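Side-chain contacts in peroxisomal fatty acid beta-oxidation multifunctional protein MFP2 (Arabidopsis thaliana, PDB 2WTB), which carries out successive steps of peroxisomal fatty acid beta-oxidation, combining enoyl-CoA hydratase and 3-hydroxyacyl-CoA dehydrogenase activities on one chain during seed germination: residues L154-G159 against S261-G266; E229-A234 against A254-I259; P300-R305 against T468-I473; L307-I312 against L476-K481. All coordinates share one frame; numbering follows the deposited sequence.

Interaction 1: L154-G159 against S261-G266; sequences LPRLVG and SGPRAG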
loop_
_atom_site.group_PDB
_atom_site.type_symbol
_atom_site.label_atom_id
_atom_site.label_comp_id
_atom_site.label_asym_id
_atom_site.label_seq_id
_atom_site.Cartn_x
_atom_site.Cartn_y
_atom_site.Cartn_z
ATOM N N LEU A 154 -16.667 -19.863 3.834
ATOM C CA LEU A 154 -15.291 -19.934 4.327
ATOM C C LEU A 154 -15.197 -20.540 5.731
ATOM O O LEU A 154 -14.468 -21.509 5.938
ATOM C CB LEU A 154 -14.605 -18.564 4.272
ATOM C CG LEU A 154 -13.137 -18.527 4.712
ATOM C CD1 LEU A 154 -12.323 -19.590 3.993
ATOM C CD2 LEU A 154 -12.535 -17.151 4.483
ATOM N N PRO A 155 -15.933 -19.973 6.702
ATOM C CA PRO A 155 -15.901 -20.553 8.050
ATOM C C PRO A 155 -16.362 -22.008 8.067
ATOM O O PRO A 155 -15.877 -22.792 8.881
ATOM C CB PRO A 155 -16.883 -19.675 8.834
ATOM C CG PRO A 155 -16.913 -18.385 8.087
ATOM C CD PRO A 155 -16.768 -18.761 6.646
ATOM N N ARG A 156 -17.281 -22.364 7.176
ATOM C CA ARG A 156 -17.792 -23.731 7.115
ATOM C C ARG A 156 -16.814 -24.714 6.463
ATOM O O ARG A 156 -16.915 -25.925 6.665
ATOM C CB ARG A 156 -19.145 -23.767 6.399
ATOM C CG ARG A 156 -20.250 -23.082 7.177
ATOM C CD ARG A 156 -21.538 -22.997 6.382
ATOM N NE ARG A 156 -22.505 -22.123 7.040
ATOM C CZ ARG A 156 -23.404 -22.537 7.925
ATOM N NH1 ARG A 156 -23.464 -23.817 8.259
ATOM N NH2 ARG A 156 -24.243 -21.671 8.474
ATOM N N LEU A 157 -15.867 -24.195 5.688
ATOM C CA LEU A 157 -14.900 -25.048 4.996
ATOM C C LEU A 157 -13.558 -25.140 5.719
ATOM O O LEU A 157 -12.905 -26.183 5.692
ATOM C CB LEU A 157 -14.688 -24.574 3.554
ATOM C CG LEU A 157 -15.792 -24.943 2.563
ATOM C CD1 LEU A 157 -15.539 -24.308 1.206
ATOM C CD2 LEU A 157 -15.912 -26.454 2.434
ATOM N N VAL A 158 -13.149 -24.052 6.366
ATOM C CA VAL A 158 -11.824 -23.998 6.973
ATOM C C VAL A 158 -11.874 -23.804 8.480
ATOM O O VAL A 158 -10.852 -23.907 9.158
ATOM C CB VAL A 158 -10.965 -22.873 6.363
ATOM C CG1 VAL A 158 -11.009 -22.939 4.844
ATOM C CG2 VAL A 158 -11.435 -21.516 6.861
ATOM N N GLY A 159 -13.064 -23.524 9.000
ATOM C CA GLY A 159 -13.231 -23.254 10.416
ATOM C C GLY A 159 -13.414 -21.770 10.670
ATOM O O GLY A 159 -13.057 -20.943 9.831
ATOM N N SER A 261 -28.574 -17.687 13.018
ATOM C CA SER A 261 -29.872 -17.778 12.359
ATOM C C SER A 261 -29.850 -18.711 11.151
ATOM O O SER A 261 -30.845 -18.841 10.438
ATOM C CB SER A 261 -30.356 -16.390 11.939
ATOM O OG SER A 261 -30.337 -15.490 13.033
ATOM N N GLY A 262 -28.715 -19.360 10.920
ATOM C CA GLY A 262 -28.593 -20.272 9.800
ATOM C C GLY A 262 -27.979 -19.619 8.578
ATOM O O GLY A 262 -27.786 -18.401 8.549
ATOM N N PRO A 263 -27.670 -20.432 7.556
ATOM C CA PRO A 263 -26.990 -20.010 6.325
ATOM C C PRO A 263 -27.796 -19.016 5.497
ATOM O O PRO A 263 -27.287 -17.947 5.164
ATOM C CB PRO A 263 -26.830 -21.319 5.545
ATOM C CG PRO A 263 -26.963 -22.400 6.562
ATOM C CD PRO A 263 -27.937 -21.879 7.566
ATOM N N ARG A 264 -29.035 -19.366 5.162
ATOM C CA ARG A 264 -29.842 -18.526 4.284
ATOM C C ARG A 264 -30.078 -17.133 4.861
ATOM O O ARG A 264 -30.153 -16.153 4.119
ATOM C CB ARG A 264 -31.174 -19.198 3.947
ATOM C CG ARG A 264 -31.944 -18.475 2.861
ATOM C CD ARG A 264 -32.876 -19.409 2.114
ATOM N NE ARG A 264 -33.270 -18.843 0.828
ATOM C CZ ARG A 264 -32.570 -18.981 -0.292
ATOM N NH1 ARG A 264 -31.439 -19.674 -0.284
ATOM N NH2 ARG A 264 -33.000 -18.431 -1.419
ATOM N N ALA A 265 -30.197 -17.049 6.181
ATOM C CA ALA A 265 -30.300 -15.759 6.848
ATOM C C ALA A 265 -28.976 -15.019 6.712
ATOM O O ALA A 265 -28.945 -13.813 6.466
ATOM C CB ALA A 265 -30.663 -15.939 8.316
ATOM N N GLY A 266 -27.881 -15.756 6.867
ATOM C CA GLY A 266 -26.555 -15.182 6.758
ATOM C C GLY A 266 -26.313 -14.525 5.415
ATOM O O GLY A 266 -25.740 -13.440 5.342
#
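Arg156 reaches Pro263 and spreads its guanidinium over that ring, a case in which a charged side chain packs through its flat face and bonds through its N-H groups. Pro263 CG lies against one face of the group, 3.4 Å from Arg156 NH2 and 3.8 Å from Arg156 CZ. The two side chains cross at about a right angle, and Gly262 C borders the same nitrogen more loosely, 4.3 Å from Arg156 NH2. The arm is straight: with CG placed anti to the carbonyl carbon (chi1 -68°) and the chain extended from CG to NE, it covers most of the distance between Arg156 CA and Pro263 CA. Its polar end is held from outside the pair, since Arg156 NH1 donates a hydrogen bond to Lys217 O, while the side chains of Thr218 and Leu221 touch the same arginine. Arg156 NH2 also packs against Gly258 O. An alanine here would take away the whole arm and is likely to leave Lys217 O without this donor and the ring of Pro263 without its flat cover. Backbone geometry places the proline. Gly262 leaves the preceding helix with positive phi and is the N-cap of helix 263-277, and Pro263 follows it in the first turn, where a proline needs no N-H. Gly159 plays the same double part between helices 150-158 and 160-169. The arrangement thus joins the last turn of helix 150-158, within the enoyl-CoA hydratase/isomerase (crotonase) family region, to the first turn of helix 263-277, each beside a glycine that ends one helix and N-caps the next.

Interaction 2: E229-A234 against A254-I259; sequences EILTFA and AIEVGI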
loop_
_atom_site.group_PDB
_atom_site.type_symbol
_atom_site.label_atom_id
_atom_site.label_comp_id
_atom_site.label_asym_id
_atom_site.label_seq_id
_atom_site.Cartn_x
_atom_site.Cartn_y
_atom_site.Cartn_z
ATOM N N GLU A 229 -18.407 -16.606 21.482
ATOM C CA GLU A 229 -17.241 -16.192 22.248
ATOM C C GLU A 229 -16.117 -15.763 21.308
ATOM O O GLU A 229 -15.411 -14.787 21.564
ATOM C CB GLU A 229 -16.773 -17.336 23.148
ATOM C CG GLU A 229 -15.775 -16.929 24.217
ATOM C CD GLU A 229 -15.475 -18.057 25.186
ATOM O OE1 GLU A 229 -15.866 -19.207 24.897
ATOM O OE2 GLU A 229 -14.852 -17.792 26.235
ATOM N N ILE A 230 -15.964 -16.502 20.214
ATOM C CA ILE A 230 -14.943 -16.211 19.219
ATOM C C ILE A 230 -15.288 -14.949 18.434
ATOM O O ILE A 230 -14.418 -14.125 18.150
ATOM C CB ILE A 230 -14.765 -17.394 18.247
ATOM C CG1 ILE A 230 -14.111 -18.573 18.969
ATOM C CG2 ILE A 230 -13.930 -16.982 17.054
ATOM C CD1 ILE A 230 -14.165 -19.866 18.196
ATOM N N LEU A 231 -16.566 -14.801 18.094
ATOM C CA LEU A 231 -17.038 -13.638 17.351
ATOM C C LEU A 231 -16.979 -12.370 18.198
ATOM O O LEU A 231 -16.546 -11.316 17.731
ATOM C CB LEU A 231 -18.462 -13.873 16.839
ATOM C CG LEU A 231 -18.585 -14.782 15.613
ATOM C CD1 LEU A 231 -19.984 -15.369 15.500
ATOM C CD2 LEU A 231 -18.209 -14.026 14.348
ATOM N N THR A 232 -17.424 -12.474 19.444
ATOM C CA THR A 232 -17.348 -11.351 20.366
ATOM C C THR A 232 -15.904 -10.878 20.496
ATOM O O THR A 232 -15.608 -9.698 20.307
ATOM C CB THR A 232 -17.909 -11.723 21.752
ATOM O OG1 THR A 232 -19.340 -11.657 21.721
ATOM C CG2 THR A 232 -17.387 -10.769 22.816
ATOM N N PHE A 233 -15.007 -11.808 20.806
ATOM C CA PHE A 233 -13.593 -11.490 20.948
ATOM C C PHE A 233 -13.084 -10.698 19.746
ATOM O O PHE A 233 -12.541 -9.603 19.903
ATOM C CB PHE A 233 -12.774 -12.770 21.125
ATOM C CG PHE A 233 -11.295 -12.533 21.251
ATOM C CD1 PHE A 233 -10.709 -12.378 22.495
ATOM C CD2 PHE A 233 -10.490 -12.470 20.126
ATOM C CE1 PHE A 233 -9.350 -12.161 22.615
ATOM C CE2 PHE A 233 -9.130 -12.255 20.239
ATOM C CZ PHE A 233 -8.559 -12.100 21.486
ATOM N N ALA A 234 -13.267 -11.259 18.552
ATOM C CA ALA A 234 -12.838 -10.612 17.313
ATOM C C ALA A 234 -13.325 -9.170 17.230
ATOM O O ALA A 234 -12.528 -8.249 17.068
ATOM C CB ALA A 234 -13.323 -11.404 16.109
ATOM N N ALA A 254 -22.409 -10.240 9.542
ATOM C CA ALA A 254 -22.887 -11.199 8.556
ATOM C C ALA A 254 -22.452 -12.615 8.908
ATOM O O ALA A 254 -23.172 -13.579 8.643
ATOM C CB ALA A 254 -22.391 -10.823 7.165
ATOM N N ILE A 255 -21.272 -12.736 9.507
ATOM C CA ILE A 255 -20.733 -14.042 9.869
ATOM C C ILE A 255 -21.527 -14.653 11.020
ATOM O O ILE A 255 -21.909 -15.823 10.970
ATOM C CB ILE A 255 -19.234 -13.961 10.240
ATOM C CG1 ILE A 255 -18.420 -13.426 9.058
ATOM C CG2 ILE A 255 -18.711 -15.324 10.661
ATOM C CD1 ILE A 255 -16.921 -13.435 9.285
ATOM N N GLU A 256 -21.780 -13.851 12.050
ATOM C CA GLU A 256 -22.521 -14.309 13.219
ATOM C C GLU A 256 -23.947 -14.721 12.863
ATOM O O GLU A 256 -24.416 -15.781 13.277
ATOM C CB GLU A 256 -22.540 -13.227 14.300
ATOM C CG GLU A 256 -23.254 -13.640 15.577
ATOM C CD GLU A 256 -23.008 -12.674 16.716
ATOM O OE1 GLU A 256 -23.423 -12.976 17.856
ATOM O OE2 GLU A 256 -22.396 -11.613 16.471
ATOM N N VAL A 257 -24.629 -13.879 12.094
ATOM C CA VAL A 257 -25.994 -14.165 11.669
ATOM C C VAL A 257 -26.086 -15.511 10.958
ATOM O O VAL A 257 -26.986 -16.307 11.229
ATOM C CB VAL A 257 -26.540 -13.062 10.744
ATOM C CG1 VAL A 257 -27.915 -13.442 10.214
ATOM C CG2 VAL A 257 -26.594 -11.737 11.484
ATOM N N GLY A 258 -25.148 -15.763 10.051
ATOM C CA GLY A 258 -25.124 -17.010 9.312
ATOM C C GLY A 258 -24.948 -18.217 10.212
ATOM O O GLY A 258 -25.496 -19.287 9.950
ATOM N N ILE A 259 -24.173 -18.046 11.276
ATOM C CA ILE A 259 -23.934 -19.130 12.221
ATOM C C ILE A 259 -25.152 -19.367 13.110
ATOM O O ILE A 259 -25.573 -20.505 13.316
ATOM C CB ILE A 259 -22.708 -18.841 13.101
ATOM C CG1 ILE A 259 -21.439 -18.835 12.250
ATOM C CG2 ILE A 259 -22.598 -19.865 14.216
ATOM C CD1 ILE A 259 -20.190 -18.477 13.020
#
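Ile259 N points its hydrogen at two carbonyls of its own helix, Ile255 O at 3.2 Å and, weakly, Glu256 O at 3.0 Å, and the residues that share this amide are the same three that receive Leu231. Between these two segments the meeting is carried by carbon. The two methyls of Leu231 divide the work. CD1 settles on the base of Glu256, 3.5 Å from its CB and 3.6 Å from its CA, and the same methyl touches Ile259 CD1 at 4.0 Å. The other branch, Leu231 CD2, meets Ile255 CG2 at 3.9 Å. This fork is aimed across the gap because Leu231 CG stands anti to the carbonyl carbon (chi1 -77°). Glu256 offers its methylene groups to the leucine since its chain runs out extended, with CG anti to the backbone N (chi1 -178°), which carries the carboxylate onward to a long, weak ion pair with Arg228, on the other helix just before segment 229-234. Ile255 has a second set of neighbours, Leu160 and Leu164 of helix 160-169, and its side chain lies about 10 Å from that of Glu119, the predicted nucleophile. The two segments belong to helices 224-241 and 247-260, an antiparallel helical hairpin whose local axes pass 10.7 Å apart at 171°. Between these segments a single leucine bridges that fairly wide spacing. With methyl and methylene groups as the touching parts, the attraction is dispersion and the burial of apolar surface, which does not depend on direction as a hydrogen bond would.

Interaction 3: P300-R305 against T468-I473; sequences PGVTDR and TSAQVI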
loop_
_atom_site.group_PDB
_atom_site.type_symbol
_atom_site.label_atom_id
_atom_site.label_comp_id
_atom_site.label_asym_id
_atom_site.label_seq_id
_atom_site.Cartn_x
_atom_site.Cartn_y
_atom_site.Cartn_z
ATOM N N PRO A 300 2.736 12.003 -17.540
ATOM C CA PRO A 300 2.564 12.559 -18.887
ATOM C C PRO A 300 3.824 13.256 -19.382
ATOM O O PRO A 300 4.503 13.930 -18.603
ATOM C CB PRO A 300 1.442 13.582 -18.703
ATOM C CG PRO A 300 0.695 13.110 -17.512
ATOM C CD PRO A 300 1.719 12.506 -16.603
ATOM N N GLY A 301 4.127 13.090 -20.667
ATOM C CA GLY A 301 5.313 13.682 -21.260
ATOM C C GLY A 301 6.586 12.931 -20.919
ATOM O O GLY A 301 7.685 13.377 -21.247
ATOM N N VAL A 302 6.440 11.789 -20.256
ATOM C CA VAL A 302 7.583 10.964 -19.886
ATOM C C VAL A 302 7.315 9.488 -20.169
ATOM O O VAL A 302 8.145 8.803 -20.767
ATOM C CB VAL A 302 7.948 11.134 -18.396
ATOM C CG1 VAL A 302 8.876 10.016 -17.936
ATOM C CG2 VAL A 302 8.580 12.492 -18.157
ATOM N N THR A 303 6.152 9.005 -19.739
ATOM C CA THR A 303 5.822 7.589 -19.878
ATOM C C THR A 303 4.817 7.312 -20.995
ATOM O O THR A 303 4.344 6.186 -21.147
ATOM C CB THR A 303 5.284 6.997 -18.563
ATOM O OG1 THR A 303 4.070 7.665 -18.193
ATOM C CG2 THR A 303 6.313 7.145 -17.456
ATOM N N ASP A 304 4.495 8.339 -21.773
ATOM C CA ASP A 304 3.577 8.184 -22.896
ATOM C C ASP A 304 4.292 8.293 -24.245
ATOM O O ASP A 304 3.644 8.399 -25.284
ATOM C CB ASP A 304 2.458 9.225 -22.815
ATOM C CG ASP A 304 2.984 10.634 -22.592
ATOM O OD1 ASP A 304 4.221 10.801 -22.509
ATOM O OD2 ASP A 304 2.165 11.575 -22.493
ATOM N N ARG A 305 5.624 8.256 -24.220
ATOM C CA ARG A 305 6.434 8.498 -25.415
ATOM C C ARG A 305 6.747 7.233 -26.212
ATOM O O ARG A 305 7.236 7.304 -27.341
ATOM C CB ARG A 305 7.751 9.181 -25.039
ATOM C CG ARG A 305 7.634 10.648 -24.680
ATOM C CD ARG A 305 9.013 11.281 -24.607
ATOM N NE ARG A 305 8.975 12.643 -24.088
ATOM C CZ ARG A 305 10.056 13.346 -23.773
ATOM N NH1 ARG A 305 11.261 12.813 -23.929
ATOM N NH2 ARG A 305 9.934 14.581 -23.303
ATOM N N THR A 468 16.863 15.880 -16.497
ATOM C CA THR A 468 16.695 14.435 -16.428
ATOM C C THR A 468 15.956 13.940 -17.662
ATOM O O THR A 468 14.855 14.400 -17.963
ATOM C CB THR A 468 15.914 14.007 -15.173
ATOM O OG1 THR A 468 16.601 14.460 -14.001
ATOM C CG2 THR A 468 15.782 12.493 -15.127
ATOM N N SER A 469 16.570 13.006 -18.378
ATOM C CA SER A 469 15.968 12.461 -19.587
ATOM C C SER A 469 14.834 11.495 -19.257
ATOM O O SER A 469 14.914 10.732 -18.294
ATOM C CB SER A 469 17.020 11.757 -20.442
ATOM O OG SER A 469 17.418 10.537 -19.846
ATOM N N ALA A 470 13.780 11.532 -20.066
ATOM C CA ALA A 470 12.630 10.664 -19.862
ATOM C C ALA A 470 13.042 9.202 -19.742
ATOM O O ALA A 470 12.500 8.464 -18.918
ATOM C CB ALA A 470 11.629 10.840 -20.989
ATOM N N GLN A 471 14.001 8.789 -20.562
ATOM C CA GLN A 471 14.428 7.393 -20.593
ATOM C C GLN A 471 15.040 6.945 -19.268
ATOM O O GLN A 471 14.901 5.788 -18.877
ATOM C CB GLN A 471 15.410 7.149 -21.741
ATOM C CG GLN A 471 16.023 5.756 -21.750
ATOM C CD GLN A 471 15.019 4.674 -22.088
ATOM O OE1 GLN A 471 14.321 4.748 -23.102
ATOM N NE2 GLN A 471 14.948 3.653 -21.244
ATOM N N VAL A 472 15.720 7.859 -18.584
ATOM C CA VAL A 472 16.291 7.551 -17.277
ATOM C C VAL A 472 15.184 7.393 -16.234
ATOM O O VAL A 472 15.244 6.511 -15.374
ATOM C CB VAL A 472 17.300 8.625 -16.821
ATOM C CG1 VAL A 472 17.724 8.386 -15.377
ATOM C CG2 VAL A 472 18.515 8.626 -17.731
ATOM N N ILE A 473 14.171 8.248 -16.320
ATOM C CA ILE A 473 13.032 8.176 -15.414
ATOM C C ILE A 473 12.263 6.874 -15.620
ATOM O O ILE A 473 11.920 6.188 -14.660
ATOM C CB ILE A 473 12.086 9.371 -15.608
ATOM C CG1 ILE A 473 12.757 10.658 -15.124
ATOM C CG2 ILE A 473 10.783 9.141 -14.871
ATOM C CD1 ILE A 473 11.981 11.911 -15.451
#
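Just ahead of Val302, which packs on Ala470 and Ile473, the chain turns at Gly301 with positive phi, and the turn is closed by a side chain from further along. Gly301 N donates to Asp304 OD2 at 3.1 Å in a nearly straight bond (174°) that meets the syn side of the carboxylate somewhat out of its plane; Asp304 OD1 is a weak second acceptor. Val302 then carries the apolar contact. Its CG1, anti to the backbone N (chi1 165°), touches Ile473 CG2 at 3.7 Å and crosses that side chain at about a right angle. The same methyl lies 4.2 Å from Ala470 CB. Thr303 turns to its own loop, where OG1 bonds to Val299 N. Arg305 closes the walk: its extended arm brings one guanidinium face over the methyl of Ala470, with NH1 3.6 Å from Ala470 CB. The receiving surface is a helix start, N-capped by Ser469 through a weak bond from Val472 N. Helix 470-482 links neighbouring parallel strands 459-464 and 486-491, so the linker from the preceding helices packs on a beta-alpha-beta crossover of the NAD-binding domain.

Interaction 4: L307-I312 against L476-K481; sequences LVPRKI and LLDVGK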
loop_
_atom_site.group_PDB
_atom_site.type_symbol
_atom_site.label_atom_id
_atom_site.label_comp_id
_atom_site.label_asym_id
_atom_site.label_seq_id
_atom_site.Cartn_x
_atom_site.Cartn_y
_atom_site.Cartn_z
ATOM N N LEU A 307 8.681 4.790 -24.823
ATOM C CA LEU A 307 9.952 4.277 -24.325
ATOM C C LEU A 307 9.755 2.969 -23.566
ATOM O O LEU A 307 8.638 2.608 -23.199
ATOM C CB LEU A 307 10.658 5.310 -23.439
ATOM C CG LEU A 307 10.860 6.702 -24.051
ATOM C CD1 LEU A 307 11.714 7.577 -23.147
ATOM C CD2 LEU A 307 11.480 6.599 -25.432
ATOM N N VAL A 308 10.852 2.260 -23.341
ATOM C CA VAL A 308 10.819 0.979 -22.659
ATOM C C VAL A 308 11.988 0.917 -21.687
ATOM O O VAL A 308 13.087 1.372 -22.001
ATOM C CB VAL A 308 10.906 -0.191 -23.666
ATOM C CG1 VAL A 308 11.252 -1.492 -22.959
ATOM C CG2 VAL A 308 9.603 -0.325 -24.445
ATOM N N PRO A 309 11.752 0.364 -20.490
ATOM C CA PRO A 309 12.809 0.305 -19.477
ATOM C C PRO A 309 14.014 -0.489 -19.968
ATOM O O PRO A 309 13.847 -1.548 -20.572
ATOM C CB PRO A 309 12.137 -0.435 -18.316
ATOM C CG PRO A 309 10.675 -0.257 -18.536
ATOM C CD PRO A 309 10.491 -0.229 -20.016
ATOM N N ARG A 310 15.212 0.027 -19.714
ATOM C CA ARG A 310 16.436 -0.710 -19.994
ATOM C C ARG A 310 16.678 -1.753 -18.910
ATOM O O ARG A 310 16.195 -1.621 -17.784
ATOM C CB ARG A 310 17.634 0.241 -20.073
ATOM C CG ARG A 310 17.692 1.070 -21.345
ATOM C CD ARG A 310 18.916 1.974 -21.364
ATOM N NE ARG A 310 18.766 3.128 -20.481
ATOM C CZ ARG A 310 19.709 4.042 -20.278
ATOM N NH1 ARG A 310 20.882 3.940 -20.891
ATOM N NH2 ARG A 310 19.483 5.059 -19.458
ATOM N N LYS A 311 17.425 -2.797 -19.251
ATOM C CA LYS A 311 17.770 -3.816 -18.271
ATOM C C LYS A 311 19.012 -3.397 -17.492
ATOM O O LYS A 311 20.102 -3.278 -18.053
ATOM C CB LYS A 311 17.990 -5.169 -18.949
ATOM C CG LYS A 311 18.184 -6.324 -17.978
ATOM C CD LYS A 311 16.960 -6.513 -17.096
ATOM C CE LYS A 311 17.179 -7.611 -16.066
ATOM N NZ LYS A 311 18.276 -7.281 -15.114
ATOM N N ILE A 312 18.835 -3.159 -16.198
ATOM C CA ILE A 312 19.946 -2.821 -15.316
ATOM C C ILE A 312 20.534 -4.092 -14.706
ATOM O O ILE A 312 19.876 -4.781 -13.925
ATOM C CB ILE A 312 19.503 -1.846 -14.206
ATOM C CG1 ILE A 312 19.150 -0.487 -14.813
ATOM C CG2 ILE A 312 20.590 -1.694 -13.147
ATOM C CD1 ILE A 312 18.726 0.540 -13.795
ATOM N N LEU A 476 14.349 4.103 -13.972
ATOM C CA LEU A 476 14.257 4.105 -12.518
ATOM C C LEU A 476 12.852 3.730 -12.063
ATOM O O LEU A 476 12.674 2.953 -11.127
ATOM C CB LEU A 476 14.640 5.485 -11.981
ATOM C CG LEU A 476 15.259 5.523 -10.590
ATOM C CD1 LEU A 476 16.001 4.234 -10.316
ATOM C CD2 LEU A 476 16.184 6.716 -10.471
ATOM N N LEU A 477 11.857 4.287 -12.744
ATOM C CA LEU A 477 10.459 3.976 -12.481
ATOM C C LEU A 477 10.243 2.467 -12.480
ATOM O O LEU A 477 9.432 1.943 -11.715
ATOM C CB LEU A 477 9.577 4.635 -13.543
ATOM C CG LEU A 477 8.142 5.021 -13.187
ATOM C CD1 LEU A 477 8.069 5.635 -11.799
ATOM C CD2 LEU A 477 7.597 5.984 -14.231
ATOM N N ASP A 478 10.985 1.770 -13.335
ATOM C CA ASP A 478 10.849 0.325 -13.472
ATOM C C ASP A 478 11.630 -0.419 -12.395
ATOM O O ASP A 478 11.189 -1.461 -11.906
ATOM C CB ASP A 478 11.322 -0.127 -14.852
ATOM C CG ASP A 478 10.766 -1.478 -15.239
ATOM O OD1 ASP A 478 9.525 -1.621 -15.257
ATOM O OD2 ASP A 478 11.567 -2.393 -15.529
ATOM N N VAL A 479 12.796 0.112 -12.039
ATOM C CA VAL A 479 13.602 -0.475 -10.977
ATOM C C VAL A 479 12.849 -0.424 -9.652
ATOM O O VAL A 479 12.864 -1.381 -8.878
ATOM C CB VAL A 479 14.953 0.249 -10.823
ATOM C CG1 VAL A 479 15.557 -0.035 -9.459
ATOM C CG2 VAL A 479 15.901 -0.172 -11.928
ATOM N N GLY A 480 12.184 0.698 -9.402
ATOM C CA GLY A 480 11.391 0.857 -8.199
ATOM C C GLY A 480 10.370 -0.253 -8.058
ATOM O O GLY A 480 10.205 -0.825 -6.980
ATOM N N LYS A 481 9.685 -0.560 -9.155
ATOM C CA LYS A 481 8.688 -1.621 -9.161
ATOM C C LYS A 481 9.341 -2.980 -8.918
ATOM O O LYS A 481 8.787 -3.829 -8.219
ATOM C CB LYS A 481 7.921 -1.626 -10.485
ATOM C CG LYS A 481 6.811 -2.657 -10.557
ATOM C CD LYS A 481 5.989 -2.499 -11.825
ATOM C CE LYS A 481 4.837 -3.492 -11.858
ATOM N NZ LYS A 481 3.975 -3.312 -13.060
#
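Pro309, Asp478 and Ile312 bury the most surface here, the first two against each other and the third against Val479, so that a ring meets an acid in one place and methyl meets methyl in the other. In the first, CB and CG of the proline lie over the carboxylate of Asp478 and cross it at about a right angle. Pro309 CB stands 3.5 Å from Asp478 OD2, and Pro309 CG is equally close to Asp478 CG. The carboxylate comes under the ring because Asp478 CG is swung roughly anti to the backbone N (chi1 -159°), while Asp478 CB adds a carbon contact 3.6 Å from Pro309 CB. An alanine in its place would keep that CB but remove the carboxylate, which would probably open a gap beneath CG of the proline ring. Pro309 also rests on Val474, one turn earlier in helix 470-482. This extended segment, 307-312, leads into strand 315-318, which is followed by a glycine-rich turn and helix 322-332, consistent with the first strand-turn-helix unit of a Rossmann NAD-binding fold. Further along comes the second pair. Ile312 CD1 touches Val479 CG2 at 3.5 Å, again with the side chains at about a right angle. The isoleucine reaches it through an extended outer bond (chi2 -179°), and Asp393 and Met394 border the same side chain, while Val479 is backed by Tyr336. Between the pairs, Arg310 points away from segment 476-481, yet its NE makes a salt bridge to Asp475 OD2, one residue before that segment begins.

In the fold
Read from the N terminus, the chain first closes a loop of about a hundred residues at interaction 1, where helix 150-158 meets the start of helix 263-277. Interaction 2 falls wholly within that loop, pairing helices 224-241 and 247-260, and the two contacts touch, through Arg156 against Gly258 and where helix 263-277 follows helix 247-260. Interactions 3 and 4 come later in series, on the other side of the chain's centre, with centres 47 to 52 Å from the first two. Their segments alternate, so their loops cross: successive parts of the linker before strand 315-318 meet successive turns of helix 470-482. Gln471 NE2, probably hydrogen-bonded to Val308 O, connects them.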